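Local coordinates for protein ATP phosphoribosyltransferase regulatory subunit (Bacillus halodurans, PDB 3OD1) that is probably required, together with the HisG subunit, for the first step of histidine biosynthesis and may let histidine feed back on that reaction, at residues K28-Q33 with K154-S159; L68-L71 with N77-V80; V131-D136 with D142-A147; D177-E182 with D186-F191; E353-K358 with E363-Q368. All blocks are in the same frame, centred on the assembly; numbering follows the deposited sequence.

Contact 1. Residues K28-Q33 with K154-S159; sequences KNICDQ and KRAGLS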
# COMPACT_ATOMS: atom_id res chain seq x y z
N LYS B 28 -7.94 -7.39 -2.69
CA LYS B 28 -8.30 -6.04 -3.09
C LYS B 28 -9.81 -5.83 -3.07
O LYS B 28 -10.28 -4.82 -2.52
CB LYS B 28 -7.75 -5.68 -4.46
CG LYS B 28 -8.14 -4.28 -4.92
CD LYS B 28 -7.59 -4.01 -6.31
CE LYS B 28 -8.45 -3.01 -7.07
NZ LYS B 28 -8.53 -1.72 -6.34
N ASN B 29 -10.56 -6.75 -3.67
CA ASN B 29 -12.02 -6.62 -3.66
C ASN B 29 -12.54 -6.50 -2.23
O ASN B 29 -13.38 -5.64 -1.93
CB ASN B 29 -12.70 -7.80 -4.35
CG ASN B 29 -14.21 -7.79 -4.14
OD1 ASN B 29 -14.90 -6.84 -4.52
ND2 ASN B 29 -14.74 -8.85 -3.53
N ILE B 30 -12.07 -7.39 -1.35
CA ILE B 30 -12.47 -7.36 0.06
C ILE B 30 -12.18 -5.99 0.70
O ILE B 30 -13.07 -5.38 1.29
CB ILE B 30 -11.83 -8.53 0.85
CG1 ILE B 30 -12.49 -9.84 0.42
CG2 ILE B 30 -11.97 -8.32 2.37
CD1 ILE B 30 -11.79 -11.09 0.94
N CYS B 31 -10.95 -5.50 0.56
CA CYS B 31 -10.57 -4.22 1.17
C CYS B 31 -11.36 -3.05 0.61
O CYS B 31 -11.75 -2.15 1.36
CB CYS B 31 -9.08 -3.97 1.02
SG CYS B 31 -8.08 -5.15 1.90
N ASP B 32 -11.58 -3.06 -0.70
CA ASP B 32 -12.34 -2.00 -1.36
C ASP B 32 -13.78 -1.94 -0.85
O ASP B 32 -14.33 -0.86 -0.68
CB ASP B 32 -12.33 -2.17 -2.87
CG ASP B 32 -10.97 -1.83 -3.49
OD1 ASP B 32 -10.03 -1.42 -2.76
OD2 ASP B 32 -10.86 -1.98 -4.71
N GLN B 33 -14.38 -3.09 -0.59
CA GLN B 33 -15.71 -3.11 0.00
C GLN B 33 -15.70 -2.50 1.41
O GLN B 33 -16.58 -1.70 1.75
CB GLN B 33 -16.27 -4.53 0.02
CG GLN B 33 -16.55 -5.07 -1.39
CD GLN B 33 -17.62 -4.25 -2.09
OE1 GLN B 33 -18.60 -3.83 -1.47
NE2 GLN B 33 -17.44 -4.01 -3.38
N LYS B 154 -19.68 -7.30 6.94
CA LYS B 154 -20.82 -7.72 6.12
C LYS B 154 -20.65 -7.36 4.65
O LYS B 154 -20.91 -8.17 3.77
CB LYS B 154 -22.12 -7.10 6.64
CG LYS B 154 -22.65 -7.76 7.89
CD LYS B 154 -24.17 -7.85 7.87
CE LYS B 154 -24.82 -6.60 8.41
NZ LYS B 154 -26.28 -6.81 8.63
N ARG B 155 -20.24 -6.12 4.38
CA ARG B 155 -20.11 -5.67 3.01
C ARG B 155 -18.98 -6.44 2.29
O ARG B 155 -18.98 -6.56 1.06
CB ARG B 155 -19.86 -4.17 2.96
CG ARG B 155 -20.31 -3.50 1.67
CD ARG B 155 -19.52 -2.22 1.45
NE ARG B 155 -19.80 -1.56 0.18
CZ ARG B 155 -20.55 -0.47 0.06
NH1 ARG B 155 -21.08 0.10 1.14
NH2 ARG B 155 -20.75 0.07 -1.14
N ALA B 156 -18.03 -6.95 3.06
CA ALA B 156 -16.95 -7.75 2.49
C ALA B 156 -17.38 -9.19 2.25
O ALA B 156 -16.66 -9.94 1.60
CB ALA B 156 -15.73 -7.71 3.41
N GLY B 157 -18.53 -9.60 2.78
CA GLY B 157 -19.04 -10.93 2.51
C GLY B 157 -19.09 -11.85 3.72
O GLY B 157 -19.60 -12.96 3.63
N LEU B 158 -18.58 -11.38 4.85
CA LEU B 158 -18.56 -12.20 6.06
C LEU B 158 -19.97 -12.36 6.62
O LEU B 158 -20.74 -11.39 6.70
CB LEU B 158 -17.63 -11.61 7.12
CG LEU B 158 -17.13 -12.59 8.18
CD1 LEU B 158 -16.31 -13.69 7.51
CD2 LEU B 158 -16.30 -11.88 9.26
N SER B 159 -20.29 -13.58 7.04
CA SER B 159 -21.62 -13.94 7.50
C SER B 159 -21.52 -14.75 8.80
O SER B 159 -20.52 -15.41 9.04
CB SER B 159 -22.31 -14.80 6.43
OG SER B 159 -23.68 -14.45 6.25
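I30 and A156 make the close-packed half of this contact. Their CA atoms lie 5.1 Å apart, and I30 CG2 meets A156 CB at 3.9 Å. The I30 branch gets there because CG2 stands anti to the backbone N, while I30 also packs on L323, V324 and L327 of helix 320-327. Beside this pair, Q33 CB rests 3.5 Å from the carbonyl O of R155.

The other half is polar and partly open to solvent. Q33 and R155 cross at about a right angle, and R155 NE donates to Q33 OE1 at 3.1 Å. The bond is bent, with 142° at the hydrogen; OE1 sits at the guanidinium edge, in its plane, whereas the donor is tilted 33° from the amide's carbonyl plane. R155 CD also presses on the backbone O of Q33. The far nitrogens of the guanidinium form salt bridges with E37 and E36, so helix 21-40 holds this group at three points.

G157, with a positive phi of 114°, is the first residue to leave helical angles. Its N bonds to K154 O at 2.9 Å, and two bonds back into the last turn identify a Schellman motif, here packed against a neighbouring helix of the synthetase-like domain.

Contact 2. Residues L68-L71 with N77-V80; sequences LFKL and NTLV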
# COMPACT_ATOMS: atom_id res chain seq x y z
N LEU B 68 8.49 -5.79 18.19
CA LEU B 68 8.75 -4.68 17.28
C LEU B 68 9.85 -5.04 16.30
O LEU B 68 10.83 -5.69 16.68
CB LEU B 68 9.14 -3.42 18.05
CG LEU B 68 8.10 -2.85 19.01
CD1 LEU B 68 8.72 -1.78 19.87
CD2 LEU B 68 6.92 -2.30 18.22
N PHE B 69 9.68 -4.65 15.03
CA PHE B 69 10.77 -4.75 14.07
C PHE B 69 11.65 -3.51 14.20
O PHE B 69 11.35 -2.44 13.64
CB PHE B 69 10.26 -4.88 12.62
CG PHE B 69 11.31 -5.36 11.65
CD1 PHE B 69 12.47 -4.62 11.43
CD2 PHE B 69 11.15 -6.54 10.94
CE1 PHE B 69 13.44 -5.05 10.53
CE2 PHE B 69 12.12 -6.98 10.04
CZ PHE B 69 13.27 -6.24 9.84
N LYS B 70 12.75 -3.66 14.94
CA LYS B 70 13.72 -2.60 15.13
C LYS B 70 14.84 -2.63 14.10
O LYS B 70 15.20 -3.70 13.59
CB LYS B 70 14.33 -2.70 16.54
CG LYS B 70 13.33 -2.51 17.68
CD LYS B 70 13.94 -2.92 19.02
CE LYS B 70 12.92 -2.88 20.14
NZ LYS B 70 13.58 -2.90 21.50
N LEU B 71 15.38 -1.45 13.80
CA LEU B 71 16.58 -1.33 12.97
C LEU B 71 17.32 -0.06 13.32
O LEU B 71 16.72 0.90 13.81
CB LEU B 71 16.23 -1.30 11.47
CG LEU B 71 15.27 -0.18 11.06
CD1 LEU B 71 15.72 0.50 9.76
CD2 LEU B 71 13.84 -0.71 10.96
N ASN B 77 20.61 5.89 15.30
CA ASN B 77 19.29 5.89 15.97
C ASN B 77 18.52 4.59 15.72
O ASN B 77 18.67 3.96 14.67
CB ASN B 77 18.43 7.06 15.49
CG ASN B 77 19.16 8.39 15.52
OD1 ASN B 77 19.73 8.78 16.55
ND2 ASN B 77 19.14 9.11 14.40
N THR B 78 17.68 4.20 16.67
CA THR B 78 16.84 3.03 16.47
C THR B 78 15.49 3.45 15.91
O THR B 78 14.79 4.28 16.49
CB THR B 78 16.60 2.27 17.77
OG1 THR B 78 17.86 1.96 18.39
CG2 THR B 78 15.84 0.97 17.49
N LEU B 79 15.15 2.88 14.76
CA LEU B 79 13.84 3.08 14.17
C LEU B 79 13.06 1.77 14.27
O LEU B 79 13.64 0.72 14.53
CB LEU B 79 13.96 3.51 12.70
CG LEU B 79 14.89 4.70 12.39
CD1 LEU B 79 14.85 5.06 10.91
CD2 LEU B 79 14.57 5.93 13.25
N VAL B 80 11.75 1.85 14.08
CA VAL B 80 10.93 0.67 13.90
C VAL B 80 10.22 0.77 12.56
O VAL B 80 9.90 1.86 12.09
CB VAL B 80 9.88 0.50 15.02
CG1 VAL B 80 10.56 0.40 16.37
CG2 VAL B 80 8.88 1.65 15.01
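L71 and L79 face each other across a hydrogen-bonded antiparallel pair, with both side chains on the same face of the sheet. L71 CG lies between the backbone N and the carbonyl carbon (chi1 57°), the crowded position, which brings it to 4.2 Å from L79 CB. On the L79 side the approach is made by CB. The two backbone bonds of the pair differ in geometry: L79 N reaches L71 O at 2.7 Å and nearly in line with the C=O, whereas L71 N reaches L79 O at 2.9 Å from 27° off the carbonyl plane.

This is the ladder of the beta hairpin formed by strands 69-72 and 78-81, their short segments running at 148° to each other. L71 packs on L71 of the second subunit and L79 on P13 of that subunit, which puts their face at the dimer interface.

K70 and V80 form the adjoining non-hydrogen-bonded pair and project from the other face. K70 CB lies 4.1 Å from T78 CG2, and K70 CG is 4.2 Å from V80 CG1; the extended chain then runs outward to a salt bridge with D65. V80 CG1 also approaches L68 CB, near the start of the strand, at 4.4 Å. In the backbone, V80 CA makes a CA-H...O contact with F69 O at 3.1 Å.

Contact 3. Residues V131-D136 with D142-A147; sequences VELIGD and DGEVIA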
# COMPACT_ATOMS: atom_id res chain seq x y z
N VAL B 131 -9.98 1.97 11.63
CA VAL B 131 -10.36 3.36 11.88
C VAL B 131 -9.98 3.76 13.29
O VAL B 131 -9.86 2.91 14.19
CB VAL B 131 -11.90 3.56 11.76
CG1 VAL B 131 -12.41 3.07 10.41
CG2 VAL B 131 -12.63 2.83 12.90
N GLU B 132 -9.81 5.07 13.49
CA GLU B 132 -9.67 5.66 14.82
C GLU B 132 -10.71 6.77 14.92
O GLU B 132 -10.86 7.56 13.98
CB GLU B 132 -8.27 6.27 15.01
CG GLU B 132 -7.13 5.36 14.59
CD GLU B 132 -7.03 4.11 15.45
OE1 GLU B 132 -7.66 4.06 16.53
OE2 GLU B 132 -6.31 3.18 15.04
N LEU B 133 -11.43 6.80 16.02
CA LEU B 133 -12.39 7.86 16.29
C LEU B 133 -11.92 8.53 17.57
O LEU B 133 -11.98 7.96 18.66
CB LEU B 133 -13.80 7.29 16.43
CG LEU B 133 -14.85 8.13 17.19
CD1 LEU B 133 -14.96 9.54 16.64
CD2 LEU B 133 -16.21 7.44 17.13
N ILE B 134 -11.40 9.75 17.44
CA ILE B 134 -10.63 10.35 18.51
C ILE B 134 -11.31 11.59 19.06
O ILE B 134 -11.71 12.47 18.30
CB ILE B 134 -9.22 10.74 18.03
CG1 ILE B 134 -8.47 9.51 17.53
CG2 ILE B 134 -8.44 11.41 19.17
CD1 ILE B 134 -7.35 9.86 16.57
N GLY B 135 -11.45 11.65 20.37
CA GLY B 135 -12.01 12.83 21.01
C GLY B 135 -13.50 12.77 21.28
O GLY B 135 -14.12 13.79 21.57
N ASP B 136 -14.10 11.58 21.18
CA ASP B 136 -15.53 11.42 21.46
C ASP B 136 -15.69 10.29 22.47
O ASP B 136 -15.46 9.11 22.15
CB ASP B 136 -16.31 11.16 20.17
CG ASP B 136 -17.82 11.01 20.40
OD1 ASP B 136 -18.26 10.80 21.55
OD2 ASP B 136 -18.57 11.09 19.41
N ASP B 142 -18.62 4.53 21.14
CA ASP B 142 -18.36 3.10 21.39
C ASP B 142 -19.17 2.23 20.42
O ASP B 142 -18.63 1.34 19.76
CB ASP B 142 -18.74 2.72 22.82
CG ASP B 142 -17.74 3.21 23.86
OD1 ASP B 142 -16.63 3.64 23.49
OD2 ASP B 142 -18.07 3.15 25.06
N GLY B 143 -20.48 2.48 20.35
CA GLY B 143 -21.36 1.72 19.47
C GLY B 143 -21.06 1.93 18.00
O GLY B 143 -21.14 1.00 17.20
N GLU B 144 -20.71 3.16 17.64
CA GLU B 144 -20.38 3.49 16.25
C GLU B 144 -19.24 2.64 15.68
O GLU B 144 -19.37 2.06 14.61
CB GLU B 144 -20.07 4.98 16.08
CG GLU B 144 -19.65 5.37 14.64
CD GLU B 144 -19.16 6.81 14.54
OE1 GLU B 144 -19.54 7.65 15.39
OE2 GLU B 144 -18.37 7.10 13.62
N VAL B 145 -18.10 2.58 16.37
CA VAL B 145 -16.98 1.84 15.79
C VAL B 145 -17.28 0.34 15.69
O VAL B 145 -16.80 -0.31 14.77
CB VAL B 145 -15.64 2.08 16.54
CG1 VAL B 145 -15.26 3.56 16.49
CG2 VAL B 145 -15.72 1.58 17.97
N ILE B 146 -18.06 -0.20 16.61
CA ILE B 146 -18.40 -1.62 16.54
C ILE B 146 -19.40 -1.87 15.42
O ILE B 146 -19.24 -2.81 14.64
CB ILE B 146 -18.95 -2.15 17.89
CG1 ILE B 146 -17.84 -2.16 18.96
CG2 ILE B 146 -19.54 -3.54 17.70
CD1 ILE B 146 -18.34 -2.52 20.38
N ALA B 147 -20.41 -1.01 15.33
CA ALA B 147 -21.42 -1.09 14.28
C ALA B 147 -20.83 -0.90 12.89
O ALA B 147 -21.26 -1.55 11.94
CB ALA B 147 -22.54 -0.07 14.54
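Strand 125-134 of the large mixed sheet is followed directly by helix 139-155, which folds back over it, and this contact is where the helix rests on the strand in the synthetase-like domain. L133 supplies the strand side of the touch. Its CB meets V145 CG1 at 4.0 Å, and the same methyl group is equally near L133 CD2, so one methyl of V145 touches both CB and CD2 of L133.

The second partner of L133 is E144, whose side chain crosses it at about a right angle. With CG anti to the backbone N (chi1 177°) and the chain extended beyond, the carboxylate is carried over to L133 CD2, which lies 3.8 Å from OE1 and 4.1 Å from OE2. Neither approach is a hydrogen bond.

The polar end of E144 is satisfied elsewhere: OE1 forms a salt bridge with R105 of strand 104-113, and OE2 a hydrogen bond with Y43. L367 of the second subunit packs on this residue too. D136 OD2, a like charge bonded across the dimer, stays 5.4 Å from E144 OE1. A buried carboxylate with a leucine methyl against it thus probably keeps its charge through R105 and Y43, while the L133 side chain offers it apolar packing.

Contact 4. Residues D177-E182 with D186-F191; sequences DVVGNE and DRLRRF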
# COMPACT_ATOMS: atom_id res chain seq x y z
N ASP B 177 -10.90 -5.12 43.88
CA ASP B 177 -11.74 -5.14 45.06
C ASP B 177 -11.52 -6.42 45.86
O ASP B 177 -11.76 -6.44 47.07
CB ASP B 177 -13.21 -4.98 44.70
CG ASP B 177 -14.04 -4.64 45.91
OD1 ASP B 177 -13.78 -3.57 46.51
OD2 ASP B 177 -14.94 -5.42 46.26
N VAL B 178 -11.05 -7.47 45.19
CA VAL B 178 -10.84 -8.74 45.86
C VAL B 178 -9.42 -8.94 46.39
O VAL B 178 -9.24 -9.40 47.52
CB VAL B 178 -11.20 -9.93 44.96
CG1 VAL B 178 -10.77 -11.23 45.62
CG2 VAL B 178 -12.70 -9.93 44.65
N VAL B 179 -8.41 -8.61 45.60
CA VAL B 179 -7.04 -8.86 46.01
C VAL B 179 -6.34 -7.62 46.57
O VAL B 179 -5.29 -7.72 47.22
CB VAL B 179 -6.20 -9.52 44.89
CG1 VAL B 179 -6.84 -10.83 44.46
CG2 VAL B 179 -6.02 -8.58 43.71
N GLY B 180 -6.92 -6.45 46.33
CA GLY B 180 -6.48 -5.20 46.94
C GLY B 180 -5.05 -4.75 46.66
O GLY B 180 -4.60 -3.74 47.20
N ASN B 181 -4.34 -5.50 45.82
CA ASN B 181 -2.94 -5.20 45.52
C ASN B 181 -2.69 -5.23 44.02
O ASN B 181 -3.00 -6.21 43.36
CB ASN B 181 -2.02 -6.19 46.24
CG ASN B 181 -0.55 -5.82 46.12
OD1 ASN B 181 -0.16 -5.05 45.25
ND2 ASN B 181 0.27 -6.38 47.01
N GLU B 182 -2.12 -4.15 43.49
CA GLU B 182 -1.84 -4.04 42.06
C GLU B 182 -1.07 -5.24 41.53
O GLU B 182 -1.30 -5.70 40.41
CB GLU B 182 -1.08 -2.75 41.76
CG GLU B 182 -0.82 -2.51 40.29
CD GLU B 182 -2.02 -1.94 39.57
OE1 GLU B 182 -2.83 -1.25 40.23
OE2 GLU B 182 -2.16 -2.17 38.35
N ASP B 186 -2.42 -7.95 38.88
CA ASP B 186 -1.66 -8.23 37.66
C ASP B 186 -1.55 -9.74 37.40
O ASP B 186 -1.78 -10.20 36.29
CB ASP B 186 -0.25 -7.64 37.74
CG ASP B 186 -0.22 -6.14 37.50
OD1 ASP B 186 -1.30 -5.54 37.35
OD2 ASP B 186 0.89 -5.57 37.45
N ARG B 187 -1.19 -10.48 38.44
CA ARG B 187 -0.97 -11.92 38.34
C ARG B 187 -2.22 -12.64 37.82
O ARG B 187 -2.12 -13.56 37.01
CB ARG B 187 -0.56 -12.49 39.71
CG ARG B 187 0.45 -13.64 39.63
CD ARG B 187 1.16 -13.87 40.96
NE ARG B 187 2.40 -14.62 40.79
CZ ARG B 187 2.74 -15.69 41.52
NH1 ARG B 187 1.93 -16.13 42.48
NH2 ARG B 187 3.89 -16.31 41.29
N LEU B 188 -3.37 -12.19 38.30
CA LEU B 188 -4.66 -12.70 37.83
C LEU B 188 -4.95 -12.28 36.38
O LEU B 188 -5.35 -13.10 35.56
CB LEU B 188 -5.80 -12.26 38.76
CG LEU B 188 -6.03 -13.11 40.01
CD1 LEU B 188 -6.93 -12.39 41.02
CD2 LEU B 188 -6.60 -14.46 39.63
N ARG B 189 -4.73 -11.00 36.08
CA ARG B 189 -4.99 -10.45 34.75
C ARG B 189 -4.17 -11.17 33.68
O ARG B 189 -4.61 -11.33 32.54
CB ARG B 189 -4.66 -8.95 34.72
CG ARG B 189 -5.71 -8.08 34.04
CD ARG B 189 -5.21 -6.65 33.84
NE ARG B 189 -4.32 -6.22 34.91
CZ ARG B 189 -4.74 -5.69 36.06
NH1 ARG B 189 -6.03 -5.53 36.30
NH2 ARG B 189 -3.85 -5.33 36.98
N ARG B 190 -2.95 -11.57 34.05
CA ARG B 190 -2.05 -12.28 33.15
C ARG B 190 -2.66 -13.61 32.71
O ARG B 190 -2.59 -13.97 31.53
CB ARG B 190 -0.71 -12.51 33.84
CG ARG B 190 0.21 -13.45 33.09
CD ARG B 190 0.85 -12.74 31.96
NE ARG B 190 1.47 -11.50 32.40
CZ ARG B 190 2.07 -10.64 31.59
NH1 ARG B 190 2.12 -10.90 30.28
NH2 ARG B 190 2.61 -9.53 32.08
N PHE B 191 -3.25 -14.34 33.65
CA PHE B 191 -3.94 -15.59 33.31
C PHE B 191 -5.04 -15.35 32.27
O PHE B 191 -5.17 -16.11 31.31
CB PHE B 191 -4.52 -16.28 34.54
CG PHE B 191 -3.48 -16.93 35.41
CD1 PHE B 191 -2.83 -18.07 35.00
CD2 PHE B 191 -3.16 -16.39 36.65
CE1 PHE B 191 -1.87 -18.67 35.80
CE2 PHE B 191 -2.20 -16.98 37.46
CZ PHE B 191 -1.55 -18.12 37.03
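Two carboxylates stand close together here: E182 OE2 lies 3.6 Å from D186 OD1, with their planes turned 84° against each other. R189 probably offsets the like charges. Its NH2 donates to D186 OD1 at 2.6 Å, a short bond with 151° at the hydrogen that lies in the guanidinium plane and meets the oxygen nearly along its C-O direction. The same NH2 reaches E182 OE2 at 3.8 Å, a long salt bridge, so E182, D186 and R189 form a network in which the aspartate has the tighter grip on the arginine. NH1 of R189 turns to a weak hydrogen bond with N172.

E182 reaches the group with CG anti to its backbone N (chi1 -177°) and a bend at chi2, which folds the carboxylate toward D186. The backbones are joined as well, since D186 N donates to E182 O at 2.9 Å in the first turn of helix 182-193. N181, at the N-cap, caps the backbone N of Q183 with its side-chain OD1. Away from the charges, V179 CG1 packs on L188 CD1 at 3.8 Å, joining the end of helix 168-179 to the next helix across the turn at G180.

Replacing D186 by an alanine would probably leave R189 NH2 without its short, in-plane partner, with the long approach to E182 and the weak bond of NH1 to N172 left to steady the guanidinium. D186 OD1 also lies 3.1 Å from E182 O, two acceptors facing each other, which makes the bond from R189 the more telling for this oxygen.

Contact 5. Residues E353-K358 with E363-Q368; sequences ELARKK and EAVVLQ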
# COMPACT_ATOMS: atom_id res chain seq x y z
N GLU B 353 -7.16 -0.90 -33.00
CA GLU B 353 -8.47 -0.26 -32.97
C GLU B 353 -9.50 -1.19 -32.34
O GLU B 353 -10.36 -0.75 -31.58
CB GLU B 353 -8.90 0.21 -34.36
CG GLU B 353 -8.74 1.72 -34.56
CD GLU B 353 -9.45 2.54 -33.49
OE1 GLU B 353 -10.62 2.23 -33.16
OE2 GLU B 353 -8.85 3.51 -32.98
N LEU B 354 -9.42 -2.47 -32.66
CA LEU B 354 -10.31 -3.43 -32.04
C LEU B 354 -10.16 -3.39 -30.51
O LEU B 354 -11.14 -3.28 -29.78
CB LEU B 354 -10.06 -4.83 -32.58
CG LEU B 354 -10.87 -5.95 -31.92
CD1 LEU B 354 -12.36 -5.61 -31.93
CD2 LEU B 354 -10.61 -7.27 -32.64
N ALA B 355 -8.92 -3.45 -30.04
CA ALA B 355 -8.65 -3.41 -28.60
C ALA B 355 -9.10 -2.06 -28.03
O ALA B 355 -9.76 -2.00 -27.00
CB ALA B 355 -7.18 -3.63 -28.32
N ARG B 356 -8.73 -0.98 -28.72
CA ARG B 356 -9.13 0.37 -28.32
C ARG B 356 -10.63 0.39 -28.06
O ARG B 356 -11.08 0.96 -27.07
CB ARG B 356 -8.80 1.36 -29.43
CG ARG B 356 -8.07 2.61 -28.99
CD ARG B 356 -6.93 2.94 -29.96
NE ARG B 356 -6.79 4.37 -30.18
CZ ARG B 356 -6.03 4.92 -31.12
NH1 ARG B 356 -5.97 6.24 -31.25
NH2 ARG B 356 -5.32 4.15 -31.94
N LYS B 357 -11.39 -0.24 -28.94
CA LYS B 357 -12.84 -0.22 -28.83
C LYS B 357 -13.35 -1.01 -27.62
O LYS B 357 -14.20 -0.53 -26.87
CB LYS B 357 -13.50 -0.69 -30.12
CG LYS B 357 -14.98 -0.37 -30.21
CD LYS B 357 -15.47 -0.36 -31.65
CE LYS B 357 -15.31 -1.72 -32.30
NZ LYS B 357 -16.40 -1.98 -33.28
N LYS B 358 -12.83 -2.22 -27.44
CA LYS B 358 -13.28 -3.07 -26.33
C LYS B 358 -12.96 -2.45 -24.96
O LYS B 358 -13.78 -2.47 -24.04
CB LYS B 358 -12.66 -4.47 -26.44
CG LYS B 358 -12.49 -4.96 -27.88
CD LYS B 358 -13.46 -6.06 -28.23
CE LYS B 358 -13.06 -7.39 -27.62
NZ LYS B 358 -14.08 -8.43 -27.95
N GLU B 363 -13.92 -3.81 -21.09
CA GLU B 363 -13.37 -5.11 -21.43
C GLU B 363 -11.85 -5.08 -21.34
O GLU B 363 -11.20 -4.33 -22.05
CB GLU B 363 -13.77 -5.50 -22.85
CG GLU B 363 -15.19 -6.01 -22.98
CD GLU B 363 -15.55 -6.34 -24.41
OE1 GLU B 363 -14.94 -7.27 -24.99
OE2 GLU B 363 -16.44 -5.65 -24.96
N ALA B 364 -11.29 -5.91 -20.47
CA ALA B 364 -9.85 -6.03 -20.37
C ALA B 364 -9.34 -6.82 -21.56
O ALA B 364 -9.85 -7.91 -21.85
CB ALA B 364 -9.46 -6.70 -19.05
N VAL B 365 -8.34 -6.28 -22.25
CA VAL B 365 -7.80 -6.90 -23.46
C VAL B 365 -6.27 -6.96 -23.45
O VAL B 365 -5.60 -5.95 -23.24
CB VAL B 365 -8.24 -6.15 -24.74
CG1 VAL B 365 -7.77 -6.90 -25.98
CG2 VAL B 365 -9.75 -6.01 -24.77
N VAL B 366 -5.73 -8.15 -23.68
CA VAL B 366 -4.31 -8.28 -23.95
C VAL B 366 -4.13 -8.23 -25.48
O VAL B 366 -4.68 -9.06 -26.20
CB VAL B 366 -3.74 -9.60 -23.40
CG1 VAL B 366 -2.32 -9.84 -23.92
CG2 VAL B 366 -3.74 -9.60 -21.88
N LEU B 367 -3.40 -7.22 -25.95
CA LEU B 367 -3.13 -7.06 -27.38
C LEU B 367 -1.72 -7.57 -27.62
O LEU B 367 -0.75 -7.00 -27.12
CB LEU B 367 -3.25 -5.58 -27.76
CG LEU B 367 -3.02 -5.16 -29.21
CD1 LEU B 367 -3.97 -5.86 -30.16
CD2 LEU B 367 -3.17 -3.65 -29.30
N GLN B 368 -1.61 -8.69 -28.33
CA GLN B 368 -0.36 -9.44 -28.37
C GLN B 368 0.12 -9.73 -29.80
O GLN B 368 -0.56 -10.40 -30.60
CB GLN B 368 -0.52 -10.76 -27.62
CG GLN B 368 0.71 -11.63 -27.68
CD GLN B 368 1.88 -11.01 -26.93
OE1 GLN B 368 1.78 -10.70 -25.75
NE2 GLN B 368 2.99 -10.83 -27.62
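In the second half of a beta-alpha-beta unit whose first strand is 339-343, A355 of helix 348-359 packs on V365 and L367 of strand 365-369, and K358 on V365. The short helix and strand segments run at 170° to each other with their axes 9.1 Å apart, as expected for a helix lying on a parallel sheet in this C-terminal domain.

The apolar contacts are made by small groups. A355 CB touches two methyl groups, 4.1 Å from V365 CG1 and 4.1 Å from L367 CD2. K358 adds its CB, 3.7 Å from V365 CG2, so the two branches of the valine meet different residues of the helix.

The charged contact is at the turn. K358 NZ lies 3.3 Å from E363 OE1 in a salt bridge, and K358 CE lies against the same oxygen. A leucine in place of E363 would probably leave the K358 ammonium without its mate across the turn and let the lysine chain swing away.

One backbone hydrogen bond joins the ends of the two segments: E363 N donates to K358 O at 3.2 Å, with 148° at the hydrogen, from above the carbonyl plane of K358, 39° out of it.

How the contacts relate
Contacts 1 to 4 belong to the histidyl-tRNA synthetase-like region, and contact 5 to the separate HisZ C-terminal domain. Contacts 1 and 3 share helix 139-155, with centres about 20 Å apart; contact 1 joins residues far apart in sequence, and contacts 2 and 3 lie within the span it bridges. Contacts 4 and 5 follow in that order, about 68 Å apart between centres, on opposite sides of the chain's centre. Contacts 2, 3 and 5 all touch the second subunit, and a Q368 to D136 hydrogen bond joins contact 5 of one subunit to contact 3 of the other. The dimer thus ties the C-terminal domain to its partner's synthetase-like core.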